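Long-range contact in iron uptake protein A2 (Synechocystis sp., PDB 2VOZ), which binds ferric iron in the periplasm and is probably a substrate-binding subunit of an ABC transporter that imports it: residues A143-L151 with P250-H260. Sequence-based numbering, arbitrary orientation. Where two conformers were deposited one is given.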
loop_
_atom_site.group_PDB
_atom_site.type_symbol
_atom_site.label_atom_id
_atom_site.label_comp_id
_atom_site.label_asym_id
_atom_site.label_seq_id
_atom_site.Cartn_x
_atom_site.Cartn_y
_atom_site.Cartn_z
ATOM N N ALA B 143 -38.661 13.366 12.355
ATOM C CA ALA B 143 -39.387 14.527 12.919
ATOM C C ALA B 143 -39.159 14.652 14.425
ATOM O O ALA B 143 -39.309 15.741 15.003
ATOM C CB ALA B 143 -40.879 14.425 12.621
ATOM N N ASP B 144 -38.829 13.533 15.073
ATOM C CA ASP B 144 -38.567 13.492 16.525
ATOM C C ASP B 144 -37.146 13.962 16.899
ATOM O O ASP B 144 -36.839 14.122 18.093
ATOM C CB ASP B 144 -38.784 12.078 17.076
ATOM C CG ASP B 144 -40.250 11.660 17.069
ATOM O OD1 ASP B 144 -40.522 10.446 17.225
ATOM O OD2 ASP B 144 -41.123 12.556 16.949
ATOM N N LEU B 145 -36.306 14.150 15.885
ATOM C CA LEU B 145 -34.939 14.639 16.078
ATOM C C LEU B 145 -34.894 16.143 15.856
ATOM O O LEU B 145 -35.664 16.691 15.044
ATOM C CB LEU B 145 -33.997 13.926 15.078
ATOM C CG LEU B 145 -33.854 12.410 15.309
ATOM C CD1 LEU B 145 -33.049 11.799 14.201
ATOM C CD2 LEU B 145 -33.238 12.074 16.678
ATOM N N SER B 146 -33.967 16.836 16.526
ATOM C CA SER B 146 -33.772 18.267 16.264
ATOM C C SER B 146 -32.343 18.689 16.583
ATOM O O SER B 146 -31.574 19.022 15.694
ATOM C CB SER B 146 -34.756 19.135 17.072
ATOM O OG SER B 146 -34.725 18.864 18.461
ATOM N N THR B 147 -32.002 18.649 17.861
ATOM C CA THR B 147 -30.742 19.220 18.349
ATOM C C THR B 147 -29.969 18.197 19.212
ATOM O O THR B 147 -30.554 17.234 19.701
ATOM C CB THR B 147 -30.999 20.450 19.257
ATOM O OG1 THR B 147 -31.742 20.037 20.433
ATOM C CG2 THR B 147 -31.771 21.556 18.473
ATOM N N TYR B 148 -28.674 18.423 19.419
ATOM C CA TYR B 148 -27.941 17.613 20.416
ATOM C C TYR B 148 -28.633 17.732 21.743
ATOM O O TYR B 148 -28.730 16.751 22.474
ATOM C CB TYR B 148 -26.486 18.077 20.613
ATOM C CG TYR B 148 -25.757 18.245 19.312
ATOM C CD1 TYR B 148 -25.264 17.145 18.619
ATOM C CD2 TYR B 148 -25.577 19.515 18.769
ATOM C CE1 TYR B 148 -24.601 17.324 17.365
ATOM C CE2 TYR B 148 -24.926 19.714 17.530
ATOM C CZ TYR B 148 -24.450 18.624 16.843
ATOM O OH TYR B 148 -23.829 18.842 15.631
ATOM N N GLU B 149 -29.072 18.952 22.039
ATOM C CA GLU B 149 -29.622 19.299 23.357
ATOM C C GLU B 149 -30.864 18.435 23.660
ATOM O O GLU B 149 -31.057 17.970 24.790
ATOM C CB GLU B 149 -29.937 20.795 23.388
ATOM C CG GLU B 149 -28.653 21.711 23.477
ATOM C CD GLU B 149 -27.996 22.028 22.126
ATOM O OE1 GLU B 149 -28.270 21.341 21.119
ATOM O OE2 GLU B 149 -27.154 22.947 22.064
ATOM N N ALA B 150 -31.663 18.154 22.632
ATOM C CA ALA B 150 -32.928 17.412 22.836
ATOM C C ALA B 150 -32.711 15.937 23.074
ATOM O O ALA B 150 -33.618 15.236 23.496
ATOM C CB ALA B 150 -33.855 17.592 21.610
ATOM N N LEU B 151 -31.518 15.444 22.774
ATOM C CA LEU B 151 -31.227 14.036 23.050
ATOM C C LEU B 151 -31.142 13.707 24.551
ATOM O O LEU B 151 -31.031 12.530 24.925
ATOM C CB LEU B 151 -29.955 13.586 22.342
ATOM C CG LEU B 151 -30.013 13.602 20.810
ATOM C CD1 LEU B 151 -28.681 13.132 20.244
ATOM C CD2 LEU B 151 -31.150 12.772 20.189
ATOM N N PRO B 250 -28.208 17.872 12.834
ATOM C CA PRO B 250 -28.869 18.549 13.933
ATOM C C PRO B 250 -28.646 20.064 13.985
ATOM O O PRO B 250 -27.703 20.598 13.390
ATOM C CB PRO B 250 -28.207 17.919 15.154
ATOM C CG PRO B 250 -26.787 17.741 14.673
ATOM C CD PRO B 250 -26.965 17.214 13.285
ATOM N N ASN B 251 -29.508 20.703 14.762
ATOM C CA ASN B 251 -29.373 22.107 15.153
ATOM C C ASN B 251 -29.445 23.071 13.968
ATOM O O ASN B 251 -28.809 24.120 13.995
ATOM C CB ASN B 251 -28.056 22.331 15.926
ATOM C CG ASN B 251 -28.095 21.714 17.296
ATOM O OD1 ASN B 251 -28.196 20.521 17.403
ATOM N ND2 ASN B 251 -28.032 22.537 18.346
ATOM N N THR B 252 -30.188 22.701 12.929
ATOM C CA THR B 252 -30.332 23.586 11.765
ATOM C C THR B 252 -31.705 24.259 11.733
ATOM O O THR B 252 -31.987 25.043 10.808
ATOM C CB THR B 252 -30.109 22.838 10.434
ATOM O OG1 THR B 252 -31.244 22.014 10.166
ATOM C CG2 THR B 252 -28.856 21.968 10.501
ATOM N N GLY B 253 -32.527 23.959 12.739
ATOM C CA GLY B 253 -33.875 24.531 12.835
ATOM C C GLY B 253 -33.869 26.013 13.124
ATOM O O GLY B 253 -32.828 26.592 13.467
ATOM N N SER B 254 -35.055 26.637 13.006
ATOM C CA SER B 254 -35.256 28.049 13.334
ATOM C C SER B 254 -34.674 28.339 14.702
ATOM O O SER B 254 -34.902 27.572 15.640
ATOM C CB SER B 254 -36.755 28.394 13.374
ATOM O OG SER B 254 -37.514 27.634 12.451
ATOM N N GLY B 255 -33.960 29.438 14.836
ATOM C CA GLY B 255 -33.419 29.834 16.121
ATOM C C GLY B 255 -32.350 28.925 16.673
ATOM O O GLY B 255 -31.851 29.173 17.754
ATOM N N GLU B 256 -32.007 27.843 15.975
ATOM C CA GLU B 256 -30.853 27.053 16.403
ATOM C C GLU B 256 -29.632 27.583 15.652
ATOM O O GLU B 256 -29.776 28.265 14.629
ATOM C CB GLU B 256 -31.041 25.549 16.149
ATOM C CG GLU B 256 -32.290 24.955 16.815
ATOM C CD GLU B 256 -32.265 25.064 18.337
ATOM O OE1 GLU B 256 -33.363 25.031 18.945
ATOM O OE2 GLU B 256 -31.165 25.184 18.934
ATOM N N ARG B 257 -28.451 27.282 16.177
ATOM C CA ARG B 257 -27.200 27.908 15.732
ATOM C C ARG B 257 -26.614 27.311 14.464
ATOM O O ARG B 257 -25.938 28.004 13.715
ATOM C CB ARG B 257 -26.146 27.779 16.833
ATOM C CG ARG B 257 -26.494 28.523 18.144
ATOM C CD ARG B 257 -25.435 28.192 19.192
ATOM N NE ARG B 257 -24.099 28.557 18.717
ATOM C CZ ARG B 257 -23.532 29.752 18.878
ATOM N NH1 ARG B 257 -22.318 29.980 18.374
ATOM N NH2 ARG B 257 -24.185 30.730 19.511
ATOM N N GLY B 258 -26.799 26.010 14.280
ATOM C CA GLY B 258 -26.146 25.300 13.165
ATOM C C GLY B 258 -25.550 24.019 13.717
ATOM O O GLY B 258 -25.376 23.860 14.925
ATOM N N THR B 259 -25.192 23.116 12.808
ATOM C CA THR B 259 -24.629 21.842 13.204
ATOM C C THR B 259 -23.217 22.091 13.786
ATOM O O THR B 259 -22.487 22.948 13.328
ATOM C CB THR B 259 -24.491 20.981 11.926
ATOM O OG1 THR B 259 -25.799 20.793 11.340
ATOM C CG2 THR B 259 -23.824 19.626 12.251
ATOM N N HIS B 260 -22.800 21.254 14.716
ATOM C CA HIS B 260 -21.460 21.404 15.269
ATOM C C HIS B 260 -20.462 21.033 14.166
ATOM O O HIS B 260 -20.563 19.972 13.583
ATOM C CB HIS B 260 -21.300 20.459 16.452
ATOM C CG HIS B 260 -19.893 20.347 16.948
ATOM N ND1 HIS B 260 -19.321 21.302 17.755
ATOM C CD2 HIS B 260 -18.955 19.385 16.775
ATOM C CE1 HIS B 260 -18.083 20.935 18.050
ATOM N NE2 HIS B 260 -17.837 19.773 17.468
HETATM O O HOH W 1 -32.613 22.281 15.017
#
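Pro250 lies over one face of the Tyr148 ring. Pro250 CB makes a CH-pi contact 4.3 Å from the Tyr148 ring centroid, and Pro250 CG sits 3.3 Å from Tyr148 CZ, near the hydroxyl end. Asn251 follows and is gripped at three points. Asn251 N donates a nearly straight bond to Ser146 O (2.8 Å). Asn251 OD1 accepts from Tyr148 N at 2.9 Å, in the carbonyl plane and on a lone pair. Asn251 ND2 donates almost straight to Glu149 OE1 (3.0 Å), in its own amide plane but tilted out of the carboxylate plane, on the syn side. Asn251 CG stands beside the backbone N (chi1 -71°), and the amide lies across Thr147 and Tyr148, just before the 3-10 turn. Both ends of that amide are bonded, which fixes its flip. Glu149 OE2 forms a salt bridge with Arg177 and a hydrogen bond with His181. Thr147 OG1 accepts from Ala150 N, an ST motif. The contact ties together two loops of the type II periplasmic-binding-protein fold, one between strands 124-136 and 160-161, the other joining strands 245-248 and 261-268. Gly253 to Glu256 form a type II beta turn. A water accepts from Gly253 N and gives a weak bond to Ser146 O. Glu256 bends at chi2, and Glu256 CD packs 3.5 Å from Thr147 CG2. Thr259 OG1 donates to Pro250 O within the loop. His260 N donates to Tyr148 OH (2.8 Å), in the ring plane at its edge. The hydroxyl also hydrogen-bonds the Arg131 carbonyl. A phenylalanine in place of Tyr148 would probably leave His260 N and Arg131 O without this shared partner. The His260 side chain leads away, to about 7 Å from that of Tyr169, an iron-binding residue.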